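Side-chain contacts in BluB-like flavoprotein (PDB 3EO8), which binds flavin mononucleotide and probably acts as an FMN-dependent oxidoreductase: residues Glu3-Asp6 against Thr7-Lys10; Ile51-Arg54 against Asp55-Glu58; Lys67-Glu70 against Ile71-Glu74; Glu74-Lys77 against Val78-Lys82; Ala169-Glu172 against Ile173-Val176. All coordinates share one frame; numbering follows the deposited sequence.

Interaction 1. Residues Glu3-Asp6 against Thr7-Lys10; sequences ELQD and TIFK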
loop_
_atom_site.group_PDB
_atom_site.type_symbol
_atom_site.label_atom_id
_atom_site.label_comp_id
_atom_site.label_asym_id
_atom_site.label_seq_id
_atom_site.Cartn_x
_atom_site.Cartn_y
_atom_site.Cartn_z
ATOM N N GLU A 3 20.034 0.429 11.263
ATOM C CA GLU A 3 19.035 -0.336 12.008
ATOM C C GLU A 3 17.647 0.120 11.558
ATOM O O GLU A 3 17.474 1.282 11.158
ATOM C CB GLU A 3 19.247 -0.130 13.500
ATOM C CG GLU A 3 18.222 -0.813 14.422
ATOM C CD GLU A 3 17.038 0.086 14.789
ATOM O OE1 GLU A 3 17.158 1.330 14.711
ATOM O OE2 GLU A 3 15.983 -0.450 15.177
ATOM N N LEU A 4 16.680 -0.804 11.614
ATOM C CA LEU A 4 15.362 -0.589 11.040
ATOM C C LEU A 4 14.639 0.661 11.570
ATOM O O LEU A 4 14.123 1.469 10.799
ATOM C CB LEU A 4 14.483 -1.819 11.273
ATOM C CG LEU A 4 13.026 -1.707 10.791
ATOM C CD1 LEU A 4 12.965 -1.619 9.268
ATOM C CD2 LEU A 4 12.183 -2.853 11.319
ATOM N N GLN A 5 14.530 0.770 12.891
ATOM C CA GLN A 5 13.797 1.883 13.491
ATOM C C GLN A 5 14.479 3.179 13.136
ATOM O O GLN A 5 13.832 4.187 12.905
ATOM C CB GLN A 5 13.699 1.765 15.020
ATOM C CG GLN A 5 12.911 0.578 15.532
ATOM C CD GLN A 5 11.538 0.433 14.846
ATOM O OE1 GLN A 5 10.707 1.332 14.893
ATOM N NE2 GLN A 5 11.322 -0.687 14.204
ATOM N N ASP A 6 15.807 3.171 13.084
ATOM C CA ASP A 6 16.524 4.385 12.711
ATOM C C ASP A 6 16.110 4.822 11.313
ATOM O O ASP A 6 15.887 6.020 11.066
ATOM C CB ASP A 6 18.048 4.182 12.794
ATOM C CG ASP A 6 18.564 4.198 14.222
ATOM O OD1 ASP A 6 17.803 4.584 15.147
ATOM O OD2 ASP A 6 19.759 3.845 14.429
ATOM N N THR A 7 15.980 3.863 10.400
ATOM C CA THR A 7 15.538 4.183 9.029
ATOM C C THR A 7 14.089 4.649 9.020
ATOM O O THR A 7 13.754 5.593 8.323
ATOM C CB THR A 7 15.667 3.013 7.984
ATOM O OG1 THR A 7 14.719 1.956 8.252
ATOM C CG2 THR A 7 17.080 2.450 7.958
ATOM N N ILE A 8 13.235 3.967 9.779
ATOM C CA ILE A 8 11.810 4.297 9.806
ATOM C C ILE A 8 11.580 5.723 10.321
ATOM O O ILE A 8 10.736 6.435 9.777
ATOM C CB ILE A 8 11.003 3.257 10.613
ATOM C CG1 ILE A 8 10.774 2.023 9.725
ATOM C CG2 ILE A 8 9.645 3.851 11.133
ATOM C CD1 ILE A 8 10.010 0.893 10.405
ATOM N N PHE A 9 12.363 6.143 11.312
ATOM C CA PHE A 9 12.119 7.455 11.933
ATOM C C PHE A 9 12.935 8.570 11.287
ATOM O O PHE A 9 12.693 9.745 11.529
ATOM C CB PHE A 9 12.251 7.373 13.453
ATOM C CG PHE A 9 11.079 6.668 14.089
ATOM C CD1 PHE A 9 9.843 7.306 14.182
ATOM C CD2 PHE A 9 11.169 5.340 14.466
ATOM C CE1 PHE A 9 8.742 6.632 14.697
ATOM C CE2 PHE A 9 10.072 4.672 14.972
ATOM C CZ PHE A 9 8.862 5.312 15.074
ATOM N N LYS A 10 13.876 8.190 10.432
ATOM C CA LYS A 10 14.585 9.141 9.574
ATOM C C LYS A 10 13.791 9.481 8.318
ATOM O O LYS A 10 14.030 10.523 7.699
ATOM C CB LYS A 10 15.948 8.573 9.191
ATOM C CG LYS A 10 16.932 9.563 8.578
ATOM C CD LYS A 10 18.318 8.920 8.478
ATOM C CE LYS A 10 19.386 9.924 8.159
ATOM N NZ LYS A 10 20.665 9.222 7.845
#
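The ring of F9 and the side-chain amide of Q5 lie side by side one helical turn apart, their planes 56° apart. The amide oxygen Q5 OE1 comes to 3.4 Å from F9 CE2, while the backbone oxygen of Q5 sits at the ring's edge near its plane, 3.3 Å from F9 CD2. I8 CG2 lies over one face of the ring, offset toward the rim. Q5 reaches F9 because its chain is bent at chi2 (-49°); its amide nitrogen is held by E155 and S152 of the second subunit. The carbonyl oxygen of L4 takes two bonds: in the conformer described, the hydroxyl T7 OG1 donates at 2.7 Å, and I8 N donates at 2.8 Å. In that conformer OG1 is set between T7's own N and carbonyl carbon (chi1 70°), which turns it back to L4. L4 CG and I8 CD1 make the apolar contact at 4.0 Å. L4 also packs on L4 of the second subunit, and I8 on L151 of helix 137-155. E3, the N-cap, accepts from D6 N through OE1 at 2.8 Å. The whole is a short N-terminal helix, capped at its start by E3, at the dimer interface and leading into the FMN-binding residue R11.

Interaction 2. Residues Ile51-Arg54 against Asp55-Glu58; sequences IKRR and DLME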
loop_
_atom_site.group_PDB
_atom_site.type_symbol
_atom_site.label_atom_id
_atom_site.label_comp_id
_atom_site.label_asym_id
_atom_site.label_seq_id
_atom_site.Cartn_x
_atom_site.Cartn_y
_atom_site.Cartn_z
ATOM N N ILE A 51 14.779 6.450 -14.375
ATOM C CA ILE A 51 15.133 7.469 -15.340
ATOM C C ILE A 51 16.099 8.466 -14.762
ATOM O O ILE A 51 15.849 9.034 -13.709
ATOM C CB ILE A 51 13.874 8.237 -15.814
ATOM C CG1 ILE A 51 12.909 7.294 -16.489
ATOM C CG2 ILE A 51 14.243 9.352 -16.805
ATOM C CD1 ILE A 51 11.494 7.847 -16.579
ATOM N N LYS A 52 17.209 8.676 -15.478
ATOM C CA LYS A 52 18.141 9.758 -15.207
ATOM C C LYS A 52 18.222 10.748 -16.376
ATOM O O LYS A 52 18.846 11.812 -16.245
ATOM C CB LYS A 52 19.535 9.190 -14.892
ATOM C CG LYS A 52 19.653 8.514 -13.526
ATOM C CD LYS A 52 21.020 7.847 -13.360
ATOM C CE LYS A 52 21.150 7.061 -12.076
ATOM N NZ LYS A 52 22.547 6.550 -11.969
ATOM N N ARG A 53 17.573 10.420 -17.489
ATOM C CA ARG A 53 17.677 11.252 -18.690
ATOM C C ARG A 53 16.880 12.539 -18.488
ATOM O O ARG A 53 15.670 12.518 -18.355
ATOM C CB ARG A 53 17.185 10.480 -19.925
ATOM C CG ARG A 53 17.641 11.081 -21.240
ATOM C CD ARG A 53 16.806 10.589 -22.420
ATOM N NE ARG A 53 16.982 9.166 -22.687
ATOM C CZ ARG A 53 16.089 8.382 -23.289
ATOM N NH1 ARG A 53 14.903 8.848 -23.665
ATOM N NH2 ARG A 53 16.373 7.110 -23.490
ATOM N N ARG A 54 17.580 13.677 -18.460
ATOM C CA ARG A 54 16.932 14.960 -18.108
ATOM C C ARG A 54 15.813 15.303 -19.058
ATOM O O ARG A 54 14.753 15.757 -18.624
ATOM C CB ARG A 54 17.881 16.157 -18.096
ATOM C CG ARG A 54 18.986 16.142 -17.079
ATOM C CD ARG A 54 18.481 16.027 -15.642
ATOM N NE ARG A 54 17.326 16.845 -15.298
ATOM C CZ ARG A 54 16.802 16.883 -14.067
ATOM N NH1 ARG A 54 17.358 16.180 -13.075
ATOM N NH2 ARG A 54 15.709 17.621 -13.827
ATOM N N ASP A 55 16.023 15.085 -20.354
ATOM C CA ASP A 55 15.021 15.545 -21.298
ATOM C C ASP A 55 13.729 14.765 -21.160
ATOM O O ASP A 55 12.673 15.298 -21.455
ATOM C CB ASP A 55 15.513 15.505 -22.739
ATOM C CG ASP A 55 15.509 14.121 -23.297
ATOM O OD1 ASP A 55 16.436 13.364 -22.945
ATOM O OD2 ASP A 55 14.552 13.788 -24.049
ATOM N N LEU A 56 13.812 13.486 -20.789
ATOM C CA LEU A 56 12.605 12.688 -20.558
ATOM C C LEU A 56 11.873 13.180 -19.304
ATOM O O LEU A 56 10.657 13.303 -19.281
ATOM C CB LEU A 56 12.984 11.204 -20.449
ATOM C CG LEU A 56 11.903 10.181 -20.169
ATOM C CD1 LEU A 56 10.706 10.332 -21.110
ATOM C CD2 LEU A 56 12.526 8.792 -20.288
HETATM N N MSE A 57 12.626 13.484 -18.254
HETATM C CA MSE A 57 12.035 14.072 -17.034
HETATM C C MSE A 57 11.304 15.370 -17.364
HETATM O O MSE A 57 10.227 15.643 -16.829
HETATM C CB MSE A 57 13.133 14.322 -15.975
HETATM C CG MSE A 57 13.644 13.045 -15.370
HETATM SE SE MSE A 57 15.287 13.254 -14.333
HETATM C CE MSE A 57 14.461 14.059 -12.805
ATOM N N GLU A 58 11.855 16.166 -18.272
ATOM C CA GLU A 58 11.219 17.435 -18.615
ATOM C C GLU A 58 10.001 17.187 -19.484
ATOM O O GLU A 58 8.993 17.899 -19.388
ATOM C CB GLU A 58 12.184 18.345 -19.374
ATOM C CG GLU A 58 13.401 18.752 -18.550
ATOM C CD GLU A 58 13.105 19.829 -17.523
ATOM O OE1 GLU A 58 11.974 20.386 -17.550
ATOM O OE2 GLU A 58 14.011 20.121 -16.695
#
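L56 lies crosswise to I51, with I51 CG2 3.9 Å from L56 CD2, whereas M57, a selenomethionine here, runs antiparallel to I51 with its CG 4.0 Å from I51 CG2. The selenium end of M57 then turns to R54: a bend at chi3 (75°) sets the methyl CE over one face of the guanidinium, 3.6 Å from R54 NH1. E58 OE2 stands near the plane of the same group at its edge, yet at 4.2 Å from R54 NH2 the charges fall short of a salt bridge. Partners outside the two segments anchor the guanidinium: NH1 donates to the carbonyl oxygen of A100 and NH2 to that of L98. In the conformer described, the guanidinium of R53 bonds to the carbonyl oxygens of E180 and, on the second subunit, K219, whereas D55 pairs with K59. Beneath the side chains, M57 N donates almost straight to R53 O at 3.2 Å, and E58 N to R54 O at 2.9 Å. With R53 at the N-cap, this is a strand-to-helix junction in which the last residue of strand 47-51 packs against the opening turn of helix 54-75.

Interaction 3. Residues Lys67-Glu70 against Ile71-Glu74; sequences KQQE and ILVE. With ACT (acetate ion), chain I.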
loop_
_atom_site.group_PDB
_atom_site.type_symbol
_atom_site.label_atom_id
_atom_site.label_comp_id
_atom_site.label_asym_id
_atom_site.label_seq_id
_atom_site.Cartn_x
_atom_site.Cartn_y
_atom_site.Cartn_z
ATOM N N LYS A 67 -1.902 18.743 -19.045
ATOM C CA LYS A 67 -3.132 18.159 -18.498
ATOM C C LYS A 67 -3.668 19.041 -17.371
ATOM O O LYS A 67 -4.847 19.293 -17.296
ATOM C CB LYS A 67 -2.873 16.739 -17.980
ATOM C CG LYS A 67 -4.139 15.903 -17.783
ATOM C CD LYS A 67 -4.666 15.335 -19.096
ATOM C CE LYS A 67 -5.913 14.495 -18.831
ATOM N NZ LYS A 67 -6.339 13.663 -20.012
ATOM N N GLN A 68 -2.772 19.476 -16.483
ATOM C CA GLN A 68 -3.133 20.456 -15.431
ATOM C C GLN A 68 -3.827 21.687 -15.991
ATOM O O GLN A 68 -4.818 22.146 -15.441
ATOM C CB GLN A 68 -1.894 20.932 -14.671
ATOM C CG GLN A 68 -2.190 21.930 -13.572
ATOM C CD GLN A 68 -0.973 22.776 -13.264
ATOM O OE1 GLN A 68 -0.094 22.938 -14.120
ATOM N NE2 GLN A 68 -0.933 23.348 -12.063
ATOM N N GLN A 69 -3.296 22.236 -17.077
ATOM C CA GLN A 69 -3.868 23.448 -17.619
ATOM C C GLN A 69 -5.294 23.239 -18.151
ATOM O O GLN A 69 -6.122 24.132 -18.036
ATOM C CB GLN A 69 -2.960 24.026 -18.679
ATOM C CG GLN A 69 -1.645 24.551 -18.129
ATOM C CD GLN A 69 -1.779 25.749 -17.201
ATOM O OE1 GLN A 69 -2.642 26.602 -17.375
ATOM N NE2 GLN A 69 -0.899 25.816 -16.214
ATOM N N GLU A 70 -5.576 22.070 -18.727
ATOM C CA GLU A 70 -6.923 21.759 -19.191
ATOM C C GLU A 70 -7.904 21.794 -18.027
ATOM O O GLU A 70 -9.031 22.286 -18.188
ATOM C CB GLU A 70 -6.969 20.372 -19.846
ATOM C CG GLU A 70 -6.072 20.216 -21.054
ATOM C CD GLU A 70 -6.015 18.767 -21.543
ATOM O OE1 GLU A 70 -6.762 17.911 -20.985
ATOM O OE2 GLU A 70 -5.236 18.511 -22.499
ATOM N N ILE A 71 -7.470 21.297 -16.863
ATOM C CA ILE A 71 -8.284 21.355 -15.647
ATOM C C ILE A 71 -8.425 22.813 -15.139
ATOM O O ILE A 71 -9.529 23.257 -14.877
ATOM C CB ILE A 71 -7.742 20.450 -14.526
ATOM C CG1 ILE A 71 -7.735 18.973 -14.979
ATOM C CG2 ILE A 71 -8.569 20.632 -13.316
ATOM C CD1 ILE A 71 -6.862 18.023 -14.114
ATOM N N LEU A 72 -7.312 23.551 -15.076
ATOM C CA LEU A 72 -7.307 24.928 -14.583
ATOM C C LEU A 72 -8.236 25.887 -15.343
ATOM O O LEU A 72 -8.916 26.728 -14.737
ATOM C CB LEU A 72 -5.865 25.487 -14.564
ATOM C CG LEU A 72 -4.988 24.976 -13.432
ATOM C CD1 LEU A 72 -3.538 25.400 -13.628
ATOM C CD2 LEU A 72 -5.496 25.429 -12.050
ATOM N N VAL A 73 -8.244 25.815 -16.669
ATOM C CA VAL A 73 -9.098 26.708 -17.455
ATOM C C VAL A 73 -10.569 26.453 -17.158
ATOM O O VAL A 73 -11.392 27.362 -17.259
ATOM C CB VAL A 73 -8.859 26.607 -18.980
ATOM C CG1 VAL A 73 -7.515 27.208 -19.346
ATOM C CG2 VAL A 73 -8.988 25.167 -19.461
ATOM N N GLU A 74 -10.918 25.235 -16.783
ATOM C CA GLU A 74 -12.304 24.989 -16.345
ATOM C C GLU A 74 -12.540 25.394 -14.866
ATOM O O GLU A 74 -13.623 25.866 -14.518
ATOM C CB GLU A 74 -12.671 23.530 -16.540
ATOM C CG GLU A 74 -12.486 23.063 -17.963
ATOM C CD GLU A 74 -13.363 23.758 -18.974
ATOM O OE1 GLU A 74 -14.469 24.220 -18.624
ATOM O OE2 GLU A 74 -12.934 23.805 -20.147
HETATM C C ACT I . -5.506 10.066 -17.773
HETATM O O ACT I . -4.527 9.503 -17.253
HETATM O OXT ACT I . -5.242 10.991 -18.585
HETATM C CH3 ACT I . -6.925 9.669 -17.438
HETATM O O HOH W 1 -10.013 22.395 -20.637
#
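In the C-terminal part of helix 54-75, L72 packs against the stem and amide of Q68 and the amide of Q69, four and three positions back. Here L72 CD1 meets both glutamines, lying 3.7 Å from Q68 NE2 and likewise 3.7 Å from Q69 NE2. The two chains reach it differently: Q68 leaves the backbone with CG anti to N (chi1 -180°) and stays extended, whereas Q69 bends at chi2 (-65°), bringing its amide to the leucine methyl. Both contacts are van der Waals packing of a methyl against amide groups. Two backbone bonds underlie this, L72 N donating to Q68 O at 2.9 Å and V73 N to Q69 O at 3.0 Å; that from I71 N to K67 O is weak. Around the helix, a water donates to E70 O at 2.6 Å and makes a longer bond to E74 OE2, bridging a backbone carbonyl to a carboxylate. At the other end K67 NZ donates to the acetate oxygen OXT at 3.2 Å, besides its salt bridge to E172 of helix 170-181. Q68 and L72 both press on F86 of helix 80-93, and I71 packs on Y168 of the same chain and on L119 of the second subunit.

Interaction 4. Residues Glu74-Lys77 against Val78-Lys82; sequences EMDK and VSVDK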
loop_
_atom_site.group_PDB
_atom_site.type_symbol
_atom_site.label_atom_id
_atom_site.label_comp_id
_atom_site.label_asym_id
_atom_site.label_seq_id
_atom_site.Cartn_x
_atom_site.Cartn_y
_atom_site.Cartn_z
ATOM N N GLU A 74 -10.918 25.235 -16.783
ATOM C CA GLU A 74 -12.304 24.989 -16.345
ATOM C C GLU A 74 -12.540 25.394 -14.866
ATOM O O GLU A 74 -13.623 25.866 -14.518
ATOM C CB GLU A 74 -12.671 23.530 -16.540
ATOM C CG GLU A 74 -12.486 23.063 -17.963
ATOM C CD GLU A 74 -13.363 23.758 -18.974
ATOM O OE1 GLU A 74 -14.469 24.220 -18.624
ATOM O OE2 GLU A 74 -12.934 23.805 -20.147
HETATM N N MSE A 75 -11.548 25.189 -14.015
HETATM C CA MSE A 75 -11.660 25.530 -12.599
HETATM C C MSE A 75 -11.831 27.031 -12.447
HETATM O O MSE A 75 -12.592 27.482 -11.584
HETATM C CB MSE A 75 -10.429 25.111 -11.809
HETATM C CG MSE A 75 -10.323 23.601 -11.513
HETATM SE SE MSE A 75 -8.799 23.211 -10.478
HETATM C CE MSE A 75 -9.556 23.662 -8.718
ATOM N N ASP A 76 -11.144 27.812 -13.284
ATOM C CA ASP A 76 -11.218 29.262 -13.180
ATOM C C ASP A 76 -12.624 29.781 -13.407
ATOM O O ASP A 76 -12.966 30.860 -12.922
ATOM C CB ASP A 76 -10.301 29.950 -14.198
ATOM C CG ASP A 76 -8.831 29.999 -13.753
ATOM O OD1 ASP A 76 -8.558 30.017 -12.531
ATOM O OD2 ASP A 76 -7.959 30.043 -14.643
ATOM N N LYS A 77 -13.422 29.054 -14.171
ATOM C CA LYS A 77 -14.799 29.472 -14.444
ATOM C C LYS A 77 -15.724 29.280 -13.226
ATOM O O LYS A 77 -16.807 29.874 -13.172
ATOM C CB LYS A 77 -15.371 28.690 -15.623
ATOM C CG LYS A 77 -14.560 28.785 -16.933
ATOM C CD LYS A 77 -15.072 27.798 -18.008
ATOM C CE LYS A 77 -14.105 27.711 -19.203
ATOM N NZ LYS A 77 -14.687 27.106 -20.413
ATOM N N VAL A 78 -15.303 28.458 -12.272
ATOM C CA VAL A 78 -16.091 28.146 -11.062
ATOM C C VAL A 78 -15.511 28.887 -9.867
ATOM O O VAL A 78 -16.236 29.539 -9.122
ATOM C CB VAL A 78 -16.071 26.633 -10.737
ATOM C CG1 VAL A 78 -16.853 26.333 -9.466
ATOM C CG2 VAL A 78 -16.589 25.821 -11.892
ATOM N N SER A 79 -14.201 28.778 -9.669
ATOM C CA SER A 79 -13.563 29.392 -8.522
ATOM C C SER A 79 -12.090 29.659 -8.785
ATOM O O SER A 79 -11.279 28.735 -8.773
ATOM C CB SER A 79 -13.660 28.477 -7.306
ATOM O OG SER A 79 -12.759 28.934 -6.306
ATOM N N VAL A 80 -11.761 30.933 -8.963
ATOM C CA VAL A 80 -10.399 31.346 -9.250
ATOM C C VAL A 80 -9.496 31.007 -8.054
ATOM O O VAL A 80 -8.343 30.637 -8.244
ATOM C CB VAL A 80 -10.347 32.852 -9.593
ATOM C CG1 VAL A 80 -8.887 33.383 -9.610
ATOM C CG2 VAL A 80 -11.009 33.106 -10.944
ATOM N N ASP A 81 -10.016 31.103 -6.825
ATOM C CA ASP A 81 -9.188 30.816 -5.649
ATOM C C ASP A 81 -8.838 29.333 -5.579
ATOM O O ASP A 81 -7.683 28.950 -5.304
ATOM C CB ASP A 81 -9.871 31.209 -4.336
ATOM C CG ASP A 81 -8.970 30.960 -3.123
ATOM O OD1 ASP A 81 -7.918 31.642 -3.008
ATOM O OD2 ASP A 81 -9.267 30.047 -2.325
ATOM N N LYS A 82 -9.831 28.492 -5.836
ATOM C CA LYS A 82 -9.585 27.068 -5.869
ATOM C C LYS A 82 -8.626 26.718 -7.008
ATOM O O LYS A 82 -7.720 25.909 -6.808
ATOM C CB LYS A 82 -10.876 26.284 -5.988
ATOM C CG LYS A 82 -11.603 26.163 -4.659
ATOM C CD LYS A 82 -12.952 25.489 -4.822
ATOM C CE LYS A 82 -13.700 25.408 -3.485
ATOM N NZ LYS A 82 -15.151 25.126 -3.685
#
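The carbonyl of M75 receives two backbone N-H groups, from V78 and S79, as helix 54-75 gives way to helix 80-93, so this is a tight turn linking two consecutive helices. S79 N approaches almost in line with the carbonyl, at 2.8 Å from M75 O and with an N-H...O angle of 174°. V78 N, 3.0 Å from the same oxygen, instead comes in above the carbonyl plane. After this doubly held point, S79 adopts an extended backbone and becomes the N-cap of the following helix, its OG accepting from K82 N at 3.0 Å. Side chains then bridge the turn. The selenomethionine M75 bends at chi3 (82°), and its methyl CE touches the first turn of the second helix 3.5 Å from K82 O; the M75 side chain also packs on F86 of helix 80-93. V80 CG2 lies 3.6 Å from D76 O; the carboxylate of D76 itself is engaged by R87 in a salt bridge. L121 of the second subunit packs against M75, V78 and K82, which places the turn at the dimer contact. K77 runs extended back along the first helix to a weak salt bridge, K77 NZ lying 3.4 Å from E74 OE1.

Interaction 5. Residues Ala169-Glu172 against Ile173-Val176; sequences AADE and IEAV. With ACT (acetate ion), chain I.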
loop_
_atom_site.group_PDB
_atom_site.type_symbol
_atom_site.label_atom_id
_atom_site.label_comp_id
_atom_site.label_asym_id
_atom_site.label_seq_id
_atom_site.Cartn_x
_atom_site.Cartn_y
_atom_site.Cartn_z
ATOM N N ALA A 169 -2.753 12.674 -15.006
ATOM C CA ALA A 169 -2.038 12.651 -16.293
ATOM C C ALA A 169 -1.268 11.339 -16.552
ATOM O O ALA A 169 -0.387 11.290 -17.403
ATOM C CB ALA A 169 -1.054 13.813 -16.365
ATOM N N ALA A 170 -1.620 10.288 -15.845
ATOM C CA ALA A 170 -0.909 9.009 -15.955
ATOM C C ALA A 170 -0.866 8.478 -17.386
ATOM O O ALA A 170 0.193 8.013 -17.850
ATOM C CB ALA A 170 -1.515 7.976 -15.001
ATOM N N ASP A 171 -1.998 8.520 -18.081
ATOM C CA ASP A 171 -2.027 8.020 -19.438
ATOM C C ASP A 171 -1.048 8.758 -20.334
ATOM O O ASP A 171 -0.389 8.169 -21.201
ATOM C CB ASP A 171 -3.407 8.176 -20.055
ATOM C CG ASP A 171 -4.476 7.309 -19.406
ATOM O OD1 ASP A 171 -4.203 6.603 -18.410
ATOM O OD2 ASP A 171 -5.637 7.339 -19.913
ATOM N N GLU A 172 -0.960 10.069 -20.144
ATOM C CA GLU A 172 -0.116 10.918 -20.965
ATOM C C GLU A 172 1.352 10.714 -20.657
ATOM O O GLU A 172 2.175 10.774 -21.554
ATOM C CB GLU A 172 -0.470 12.381 -20.756
ATOM C CG GLU A 172 -1.828 12.739 -21.378
ATOM C CD GLU A 172 -3.035 12.324 -20.588
ATOM O OE1 GLU A 172 -2.923 11.902 -19.425
ATOM O OE2 GLU A 172 -4.158 12.426 -21.148
ATOM N N ILE A 173 1.666 10.490 -19.392
ATOM C CA ILE A 173 3.031 10.149 -18.946
ATOM C C ILE A 173 3.493 8.829 -19.577
ATOM O O ILE A 173 4.626 8.719 -20.064
ATOM C CB ILE A 173 3.113 10.040 -17.396
ATOM C CG1 ILE A 173 2.859 11.417 -16.706
ATOM C CG2 ILE A 173 4.501 9.514 -16.960
ATOM C CD1 ILE A 173 2.806 11.321 -15.175
ATOM N N GLU A 174 2.618 7.829 -19.537
ATOM C CA GLU A 174 2.883 6.539 -20.144
ATOM C C GLU A 174 3.181 6.665 -21.661
ATOM O O GLU A 174 4.115 6.038 -22.173
ATOM C CB GLU A 174 1.681 5.630 -19.939
ATOM C CG GLU A 174 1.484 5.177 -18.470
ATOM C CD GLU A 174 0.118 4.560 -18.209
ATOM O OE1 GLU A 174 -0.587 4.203 -19.195
ATOM O OE2 GLU A 174 -0.254 4.473 -17.003
ATOM N N ALA A 175 2.394 7.481 -22.356
ATOM C CA ALA A 175 2.581 7.730 -23.787
ATOM C C ALA A 175 3.934 8.368 -24.097
ATOM O O ALA A 175 4.597 7.987 -25.057
ATOM C CB ALA A 175 1.461 8.616 -24.299
ATOM N N VAL A 176 4.335 9.359 -23.307
ATOM C CA VAL A 176 5.672 9.956 -23.451
ATOM C C VAL A 176 6.769 8.926 -23.239
ATOM O O VAL A 176 7.707 8.840 -24.034
ATOM C CB VAL A 176 5.902 11.115 -22.451
ATOM C CG1 VAL A 176 7.374 11.567 -22.465
ATOM C CG2 VAL A 176 4.941 12.253 -22.768
HETATM C C ACT I . -5.506 10.066 -17.773
HETATM O O ACT I . -4.527 9.503 -17.253
HETATM O OXT ACT I . -5.242 10.991 -18.585
HETATM C CH3 ACT I . -6.925 9.669 -17.438
HETATM O O HOH W 2 -2.788 4.833 -16.760
#
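An acetate, probably from the crystallisation liquor, sits at the helix start between D171 and E172: D171 N donates to its oxygen O at 2.8 Å, nearly straight at 168°. The acetate's other oxygen, OXT, comes within 2.6 Å of E172 OE1, a distance at which one of the two acids probably carries a proton. E172 curls toward the ion through a bend at chi2 (78°), and K67 forms a salt bridge with E172 OE2 and also donates to the acetate. Across the contact, D171 OD1 and E174 OE1 stand 4.4 Å apart, like charges one helical turn distant. A water lies 2.8 Å from D171 OD1 and 2.6 Å from E174 OE2 and may ease the repulsion. Further relief probably comes from K185, which forms a salt bridge with E174, and from L190 N, which donates to the same carboxylate. The stem of E174 lies back along the preceding turn, with CG 3.2 Å from A170 O. I173 CG1 lies 3.3 Å from A169 O, and I173 N donates to that oxygen at 3.0 Å. Main-chain N-H groups at the start of a helix can bind anions, as here at the start of helix 170-181, with A169 as N-cap.

In the fold
Four of the five contacts form one connected region. Interactions 2, 3 and 4 follow one another along helix 54-75, the last two sharing E74 with centres about 10 Å apart. Interaction 5 joins this helix twice from helix 170-181: L56 CD1 packs on V176 CG1 at 3.8 Å, and K67 NZ forms a salt bridge with E172 OE2 at 2.8 Å, next to the acetate that interactions 3 and 5 share. Interaction 1 stands apart, its centre about 40 Å from that of interaction 3, across the chain's centre. A bound FMN lies about 9 Å from the F9 side chain, and a bound FMN about 10 Å from that of I173. All five touch the second subunit.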